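Local coordinates for protein HAT1-interacting factor 1 (Saccharomyces cerevisiae, PDB 4NQ0) that chaperones histones H3 and H4 within the nuclear HAT-B acetyltransferase complex, also binds H2A-H2B dimers, and takes part in chromatin assembly and telomere silencing, at residues Q46-D50 / S192-F198; E169-F173 / R304-A308. One frame throughout, in Å; residues are numbered along the deposited sequence.

Interaction 1. Residues Q46-D50 / S192-F198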
ATOM      1  N   GLN A  46      14.654  11.453  -6.514  1.00 30.28           N
ATOM      2  CA  GLN A  46      15.183  12.412  -5.547  1.00 31.00           C
ATOM      3  C   GLN A  46      15.640  13.716  -6.214  1.00 31.37           C
ATOM      4  O   GLN A  46      15.253  14.800  -5.794  1.00 30.87           O
ATOM      5  CB  GLN A  46      16.344  11.791  -4.761  1.00 31.78           C
ATOM      6  CG  GLN A  46      17.061  12.755  -3.830  1.00 32.41           C
ATOM      7  CD  GLN A  46      18.428  13.146  -4.351  1.00 35.74           C
ATOM      8  OE1 GLN A  46      19.205  12.282  -4.772  1.00 35.32           O
ATOM      9  NE2 GLN A  46      18.744  14.453  -4.315  1.00 36.17           N
ATOM     10  N   GLN A  47      16.457  13.598  -7.256  1.00 31.95           N
ATOM     11  CA  GLN A  47      16.997  14.776  -7.936  1.00 32.19           C
ATOM     12  C   GLN A  47      15.903  15.551  -8.661  1.00 31.48           C
ATOM     13  O   GLN A  47      15.930  16.771  -8.698  1.00 31.50           O
ATOM     14  CB  GLN A  47      18.094  14.375  -8.916  1.00 33.11           C
ATOM     15  CG  GLN A  47      19.318  13.770  -8.239  1.00 35.49           C
ATOM     16  CD  GLN A  47      20.213  13.068  -9.218  1.00 39.67           C
ATOM     17  OE1 GLN A  47      20.158  13.328 -10.420  1.00 43.03           O
ATOM     18  NE2 GLN A  47      21.039  12.160  -8.722  1.00 41.89           N
ATOM     19  N   THR A  48      14.935  14.850  -9.238  1.00 31.09           N
ATOM     20  CA  THR A  48      13.803  15.532  -9.860  1.00 30.70           C
ATOM     21  C   THR A  48      13.032  16.298  -8.782  1.00 30.14           C
ATOM     22  O   THR A  48      12.722  17.472  -8.973  1.00 29.49           O
ATOM     23  CB  THR A  48      12.875  14.555 -10.628  1.00 30.97           C
ATOM     24  OG1 THR A  48      13.650  13.814 -11.582  1.00 31.96           O
ATOM     25  CG2 THR A  48      11.769  15.312 -11.360  1.00 30.03           C
ATOM     26  N   LEU A  49      12.769  15.651  -7.639  1.00 29.60           N
ATOM     27  CA  LEU A  49      12.007  16.295  -6.569  1.00 29.50           C
ATOM     28  C   LEU A  49      12.753  17.532  -6.016  1.00 30.29           C
ATOM     29  O   LEU A  49      12.123  18.545  -5.760  1.00 29.14           O
ATOM     30  CB  LEU A  49      11.623  15.310  -5.441  1.00 29.02           C
ATOM     31  CG  LEU A  49      10.451  14.348  -5.730  1.00 28.51           C
ATOM     32  CD1 LEU A  49      10.350  13.221  -4.722  1.00 27.18           C
ATOM     33  CD2 LEU A  49       9.114  15.081  -5.825  1.00 26.95           C
ATOM     34  N   ASP A  50      14.077  17.444  -5.859  1.00 30.94           N
ATOM     35  CA  ASP A  50      14.864  18.545  -5.287  1.00 31.95           C
ATOM     36  C   ASP A  50      14.871  19.766  -6.196  1.00 32.83           C
ATOM     37  O   ASP A  50      15.011  20.880  -5.722  1.00 33.01           O
ATOM     38  CB  ASP A  50      16.325  18.136  -5.025  1.00 32.41           C
ATOM     39  CG  ASP A  50      16.530  17.435  -3.680  1.00 33.15           C
ATOM     40  OD1 ASP A  50      15.784  17.695  -2.712  1.00 35.22           O
ATOM     41  OD2 ASP A  50      17.472  16.631  -3.583  1.00 34.82           O
ATOM     42  N   SER A 192      12.047  20.137  -0.143  1.00 35.13           N
ATOM     43  CA  SER A 192      13.467  19.995  -0.445  1.00 35.33           C
ATOM     44  C   SER A 192      14.168  19.058   0.525  1.00 35.22           C
ATOM     45  O   SER A 192      13.571  18.581   1.496  1.00 35.48           O
ATOM     46  CB  SER A 192      14.151  21.379  -0.462  1.00 36.34           C
ATOM     47  OG  SER A 192      14.065  22.022   0.799  1.00 37.52           O
ATOM     48  N   GLY A 193      15.433  18.774   0.243  1.00 35.11           N
ATOM     49  CA  GLY A 193      16.229  17.866   1.068  1.00 35.01           C
ATOM     50  C   GLY A 193      15.871  16.396   0.927  1.00 34.31           C
ATOM     51  O   GLY A 193      16.021  15.627   1.876  1.00 33.63           O
ATOM     52  N   PHE A 194      15.439  15.991  -0.267  1.00 33.67           N
ATOM     53  CA  PHE A 194      15.051  14.591  -0.527  1.00 33.46           C
ATOM     54  C   PHE A 194      16.187  13.574  -0.454  1.00 34.40           C
ATOM     55  O   PHE A 194      15.927  12.377  -0.460  1.00 33.66           O
ATOM     56  CB  PHE A 194      14.332  14.459  -1.873  1.00 32.81           C
ATOM     57  CG  PHE A 194      12.956  15.057  -1.876  1.00 32.00           C
ATOM     58  CD1 PHE A 194      11.852  14.285  -1.554  1.00 31.11           C
ATOM     59  CD2 PHE A 194      12.770  16.397  -2.171  1.00 32.74           C
ATOM     60  CE1 PHE A 194      10.592  14.826  -1.544  1.00 31.16           C
ATOM     61  CE2 PHE A 194      11.494  16.952  -2.171  1.00 32.45           C
ATOM     62  CZ  PHE A 194      10.408  16.161  -1.855  1.00 31.94           C
ATOM     63  N   HIS A 195      17.432  14.047  -0.380  1.00 35.56           N
ATOM     64  CA  HIS A 195      18.571  13.175  -0.135  1.00 37.28           C
ATOM     65  C   HIS A 195      18.470  12.481   1.232  1.00 37.58           C
ATOM     66  O   HIS A 195      19.129  11.476   1.465  1.00 37.89           O
ATOM     67  CB  HIS A 195      19.895  13.959  -0.226  1.00 38.36           C
ATOM     68  CG  HIS A 195      20.252  14.710   1.028  1.00 41.47           C
ATOM     69  ND1 HIS A 195      19.934  16.039   1.226  1.00 44.75           N
ATOM     70  CD2 HIS A 195      20.898  14.307   2.150  1.00 44.12           C
ATOM     71  CE1 HIS A 195      20.372  16.423   2.416  1.00 46.36           C
ATOM     72  NE2 HIS A 195      20.955  15.388   3.000  1.00 46.49           N
ATOM     73  N   ILE A 196      17.662  13.041   2.134  1.00 38.04           N
ATOM     74  CA  ILE A 196      17.446  12.475   3.474  1.00 38.65           C
ATOM     75  C   ILE A 196      16.933  11.031   3.427  1.00 38.26           C
ATOM     76  O   ILE A 196      17.200  10.252   4.342  1.00 38.75           O
ATOM     77  CB  ILE A 196      16.456  13.355   4.305  1.00 38.54           C
ATOM     78  CG1 ILE A 196      16.492  12.966   5.790  1.00 40.01           C
ATOM     79  CG2 ILE A 196      15.037  13.242   3.767  1.00 38.10           C
ATOM     80  N   TYR A 197      16.233  10.670   2.351  1.00 37.55           N
ATOM     81  CA  TYR A 197      15.630   9.335   2.225  1.00 37.28           C
ATOM     82  C   TYR A 197      16.613   8.233   1.812  1.00 38.44           C
ATOM     83  O   TYR A 197      16.234   7.059   1.730  1.00 38.10           O
ATOM     84  CB  TYR A 197      14.425   9.386   1.280  1.00 36.50           C
ATOM     85  CG  TYR A 197      13.327  10.311   1.779  1.00 34.63           C
ATOM     86  CD1 TYR A 197      12.686  10.066   2.984  1.00 34.25           C
ATOM     87  CD2 TYR A 197      12.936  11.422   1.052  1.00 34.25           C
ATOM     88  CE1 TYR A 197      11.700  10.911   3.465  1.00 34.03           C
ATOM     89  CE2 TYR A 197      11.941  12.271   1.516  1.00 33.69           C
ATOM     90  CZ  TYR A 197      11.322  12.007   2.716  1.00 33.61           C
ATOM     91  OH  TYR A 197      10.338  12.831   3.195  1.00 33.55           O
ATOM     92  N   PHE A 198      17.871   8.598   1.577  1.00 39.70           N
ATOM     93  CA  PHE A 198      18.942   7.603   1.433  1.00 41.28           C
ATOM     94  C   PHE A 198      19.655   7.342   2.766  1.00 42.89           C
ATOM     95  O   PHE A 198      20.492   6.448   2.856  1.00 43.70           O
ATOM     96  CB  PHE A 198      19.950   8.050   0.369  1.00 41.47           C
ATOM     97  CG  PHE A 198      19.380   8.081  -1.024  1.00 40.54           C
ATOM     98  CD1 PHE A 198      19.107   6.903  -1.702  1.00 40.26           C
ATOM     99  CD2 PHE A 198      19.109   9.282  -1.656  1.00 39.86           C
ATOM    100  CE1 PHE A 198      18.581   6.932  -2.992  1.00 39.99           C
ATOM    101  CE2 PHE A 198      18.578   9.310  -2.941  1.00 38.93           C
ATOM    102  CZ  PHE A 198      18.319   8.145  -3.606  1.00 38.26           C
TER
HETATM  103  O   HOH W   1      18.641  16.681  -1.189  1.00 35.98           O

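Interaction 2. Residues E169-F173 / R304-A308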
ATOM      1  N   GLU A 169     -11.285  -3.874  13.966  1.00 30.53           N
ATOM      2  CA  GLU A 169     -11.042  -3.697  12.532  1.00 31.07           C
ATOM      3  C   GLU A 169     -11.133  -4.998  11.718  1.00 30.63           C
ATOM      4  O   GLU A 169     -11.465  -4.974  10.525  1.00 29.81           O
ATOM      5  CB  GLU A 169      -9.689  -3.012  12.303  1.00 30.90           C
ATOM      6  CG  GLU A 169      -9.736  -1.566  12.744  1.00 33.03           C
ATOM      7  CD  GLU A 169      -8.396  -0.854  12.731  1.00 35.94           C
ATOM      8  OE1 GLU A 169      -7.349  -1.476  12.468  1.00 34.90           O
ATOM      9  OE2 GLU A 169      -8.407   0.370  13.014  1.00 40.65           O
ATOM     10  N   LEU A 170     -10.839  -6.120  12.367  1.00 31.00           N
ATOM     11  CA  LEU A 170     -10.949  -7.438  11.736  1.00 31.49           C
ATOM     12  C   LEU A 170     -12.402  -7.897  11.505  1.00 32.85           C
ATOM     13  O   LEU A 170     -12.650  -8.776  10.679  1.00 32.70           O
ATOM     14  CB  LEU A 170     -10.228  -8.482  12.587  1.00 31.11           C
ATOM     15  CG  LEU A 170      -8.719  -8.345  12.766  1.00 30.19           C
ATOM     16  CD1 LEU A 170      -8.242  -9.364  13.795  1.00 31.71           C
ATOM     17  CD2 LEU A 170      -7.972  -8.540  11.462  1.00 29.88           C
ATOM     18  N   ALA A 171     -13.344  -7.321  12.246  1.00 34.51           N
ATOM     19  CA  ALA A 171     -14.759  -7.672  12.115  1.00 36.26           C
ATOM     20  C   ALA A 171     -15.480  -6.734  11.157  1.00 37.58           C
ATOM     21  O   ALA A 171     -16.671  -6.890  10.942  1.00 38.67           O
ATOM     22  CB  ALA A 171     -15.442  -7.656  13.480  1.00 36.69           C
ATOM     23  N   ASN A 172     -14.755  -5.768  10.594  1.00 38.75           N
ATOM     24  CA  ASN A 172     -15.301  -4.827   9.622  1.00 40.12           C
ATOM     25  C   ASN A 172     -15.012  -5.261   8.177  1.00 40.69           C
ATOM     26  O   ASN A 172     -13.861  -5.536   7.823  1.00 40.66           O
ATOM     27  CB  ASN A 172     -14.718  -3.429   9.862  1.00 40.34           C
ATOM     28  CG  ASN A 172     -15.053  -2.462   8.742  1.00 41.69           C
ATOM     29  OD1 ASN A 172     -16.187  -2.409   8.279  1.00 42.94           O
ATOM     30  ND2 ASN A 172     -14.062  -1.716   8.284  1.00 42.82           N
ATOM     31  N   PHE A 173     -16.057  -5.315   7.352  1.00 42.23           N
ATOM     32  CA  PHE A 173     -15.929  -5.614   5.918  1.00 42.79           C
ATOM     33  C   PHE A 173     -16.568  -4.539   5.047  1.00 44.29           C
ATOM     34  O   PHE A 173     -16.820  -4.760   3.861  1.00 44.73           O
ATOM     35  CB  PHE A 173     -16.553  -6.972   5.602  1.00 43.03           C
ATOM     36  CG  PHE A 173     -16.050  -8.080   6.476  1.00 41.82           C
ATOM     37  CD1 PHE A 173     -14.776  -8.589   6.296  1.00 41.66           C
ATOM     38  CD2 PHE A 173     -16.842  -8.600   7.484  1.00 42.11           C
ATOM     39  CE1 PHE A 173     -14.296  -9.608   7.106  1.00 41.49           C
ATOM     40  CE2 PHE A 173     -16.375  -9.630   8.296  1.00 42.43           C
ATOM     41  CZ  PHE A 173     -15.096 -10.134   8.103  1.00 41.79           C
ATOM     42  N   ARG A 304     -11.244 -14.469  11.072  1.00 28.63           N
ATOM     43  CA  ARG A 304     -10.772 -13.782   9.857  1.00 27.29           C
ATOM     44  C   ARG A 304     -10.252 -14.786   8.834  1.00 26.88           C
ATOM     45  O   ARG A 304     -10.522 -14.648   7.638  1.00 26.00           O
ATOM     46  CB  ARG A 304      -9.682 -12.747  10.163  1.00 26.89           C
ATOM     47  CG  ARG A 304      -9.324 -11.858   8.973  1.00 25.31           C
ATOM     48  CD  ARG A 304     -10.353 -10.749   8.792  1.00 26.05           C
ATOM     49  NE  ARG A 304     -10.261 -10.077   7.490  1.00 24.21           N
ATOM     50  CZ  ARG A 304     -10.873  -8.938   7.165  1.00 27.51           C
ATOM     51  NH1 ARG A 304     -11.606  -8.268   8.057  1.00 26.34           N
ATOM     52  NH2 ARG A 304     -10.733  -8.444   5.929  1.00 29.20           N
ATOM     53  N   PHE A 305      -9.498 -15.783   9.291  1.00 26.62           N
ATOM     54  CA  PHE A 305      -9.025 -16.823   8.387  1.00 26.89           C
ATOM     55  C   PHE A 305     -10.191 -17.525   7.676  1.00 27.60           C
ATOM     56  O   PHE A 305     -10.142 -17.749   6.470  1.00 28.02           O
ATOM     57  CB  PHE A 305      -8.189 -17.879   9.117  1.00 27.09           C
ATOM     58  CG  PHE A 305      -6.903 -17.369   9.704  1.00 25.95           C
ATOM     59  CD1 PHE A 305      -6.219 -16.316   9.136  1.00 25.05           C
ATOM     60  CD2 PHE A 305      -6.354 -17.988  10.815  1.00 27.00           C
ATOM     61  CE1 PHE A 305      -5.050 -15.864   9.671  1.00 25.64           C
ATOM     62  CE2 PHE A 305      -5.175 -17.542  11.360  1.00 27.61           C
ATOM     63  CZ  PHE A 305      -4.511 -16.476  10.785  1.00 27.30           C
ATOM     64  N   LYS A 306     -11.234 -17.873   8.421  1.00 28.06           N
ATOM     65  CA  LYS A 306     -12.364 -18.590   7.838  1.00 29.03           C
ATOM     66  C   LYS A 306     -13.137 -17.718   6.862  1.00 29.02           C
ATOM     67  O   LYS A 306     -13.658 -18.202   5.862  1.00 29.20           O
ATOM     68  CB  LYS A 306     -13.296 -19.101   8.934  1.00 29.57           C
ATOM     69  CG  LYS A 306     -12.728 -20.301   9.668  1.00 31.73           C
ATOM     70  CD  LYS A 306     -13.510 -20.586  10.941  1.00 34.79           C
ATOM     71  CE  LYS A 306     -12.977 -21.818  11.651  1.00 36.83           C
ATOM     72  NZ  LYS A 306     -13.536 -21.934  13.027  1.00 38.25           N
ATOM     73  N   HIS A 307     -13.222 -16.434   7.170  1.00 28.70           N
ATOM     74  CA  HIS A 307     -13.811 -15.478   6.251  1.00 28.83           C
ATOM     75  C   HIS A 307     -13.049 -15.463   4.916  1.00 28.36           C
ATOM     76  O   HIS A 307     -13.647 -15.475   3.850  1.00 28.14           O
ATOM     77  CB  HIS A 307     -13.811 -14.090   6.891  1.00 28.98           C
ATOM     78  CG  HIS A 307     -14.013 -12.976   5.917  1.00 30.98           C
ATOM     79  ND1 HIS A 307     -15.260 -12.595   5.472  1.00 34.01           N
ATOM     80  CD2 HIS A 307     -13.123 -12.172   5.290  1.00 32.61           C
ATOM     81  CE1 HIS A 307     -15.129 -11.596   4.614  1.00 34.84           C
ATOM     82  NE2 HIS A 307     -13.842 -11.318   4.491  1.00 34.75           N
ATOM     83  N   ALA A 308     -11.722 -15.433   4.990  1.00 27.88           N
ATOM     84  CA  ALA A 308     -10.891 -15.339   3.805  1.00 27.87           C
ATOM     85  C   ALA A 308     -10.944 -16.651   3.016  1.00 28.39           C
ATOM     86  O   ALA A 308     -11.026 -16.631   1.791  1.00 27.83           O
ATOM     87  CB  ALA A 308      -9.442 -14.977   4.193  1.00 27.60           C
TER
HETATM   88  O   HOH W   2     -12.202  -6.142   5.819  1.00 40.93           O

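Interaction 1. Residues Q46-D50 / S192-F198
Phe194, Gln46 and Asp50 make most of this contact. Residues 46-50 belong to helix 38-51. Residues 192-198 lead from an extended Ser192 through Gly193 into a short 3-10 turn. Gly193 has a positive phi of 73°, a value that favours glycine. The chain then enters the turn with Phe194 facing the helix. Its m rotamer (chi1 -71°, chi2 -91°) sets one ring face against Leu49. Leu49 CB lies 3.6 Å from the centroid of the Phe194 ring, almost on the ring normal, which makes a CH-pi contact. Leu49 CD1 is also 3.6 Å from Phe194 CE1.

Asp50 works on the polar side. Its CA-to-CB bond points sideways, but the m rotamer (chi1 -85°) brings the carboxylate to the loop. Phe194 N donates a hydrogen bond to Asp50 OD1 at 3.0 Å. The other oxygen, Asp50 OD2, accepts one from Gln46 NE2 at 2.6 Å, one helical turn back. A water bridges Asp50 OD2 (2.7 Å) to His195 N (3.0 Å) and lies 2.8 Å from His195 ND1; the p rotamer of His195 places its ring beside this water.

Gln46 is t at chi1, which lays Gln46 CG 3.6 Å from Phe194 O. The off-well chi2 helps bring Gln46 OE1 to 3.5 Å from Phe198 CE2, at the ring edge. Leu49 also touches Phe64 and Phe67 of helix 61-77. The hydrogen bond to Asp50 ties the start of the 3-10 segment to helix 38-51. This approach to helix 202-218 falls in the predicted first TPR of the all-helical NASP-family fold, within a region important for histone binding.

Interaction 2. Residues E169-F173 / R304-A308
Residues 169-173 form an irregular segment, whereas 304-308 is a turn of helix 298-316. Glu169 and Leu170 have helix-like backbone angles. Ala171 (-94°/0°) departs from them, Asn172 is extended (psi 128°), and Phe173 follows at phi -125°. The closest CA pair is Leu170 and Arg304, 6.6 Å apart, so side chains bridge most of the gap.

Arg304 reaches out from the helix and donates from NH1 to Leu170 O at 2.9 Å. Water 2 links Arg304 NH2 (2.7 Å) to Asn172 O (2.7 Å). Phe173 CE1 sits over one face of the guanidinium, 3.2 Å from Arg304 NH1. The Phe173 ring also forms an offset stack with the His307 ring, with centroids 3.9 Å apart and planes at 26°. Leu170 adds a looser apolar touch, its CD2 4.2 Å from Arg304 CD.

Outside the two segments, Glu283 of helix 273-290 forms a salt bridge with Arg304 NH2 and a hydrogen bond with His307 NE2. The chemistry implies that the loop is held by one direct and one water-mediated carbonyl contact and by the Phe173 ring, while the arginine's charge is balanced by a neighbouring helix rather than by these loop residues.

The two interactions lie on opposite sides of the chain's centre. Their centres are 39 Å apart and their nearest atoms about 24 Å apart, so they do not touch. Both are partly buried and both set a helix against part of the long connection between helices 61-77 and 202-218. Interaction 1 brings that connection to helix 38-51, near the N-terminus; interaction 2 brings it to helix 298-316, in the predicted third TPR. The roles of the partners differ. In interaction 1 a helix carboxylate accepts from a loop amide, beside a buried phenylalanine. In interaction 2 a helix arginine donates to a loop carbonyl, and the stacking phenylalanine is exposed.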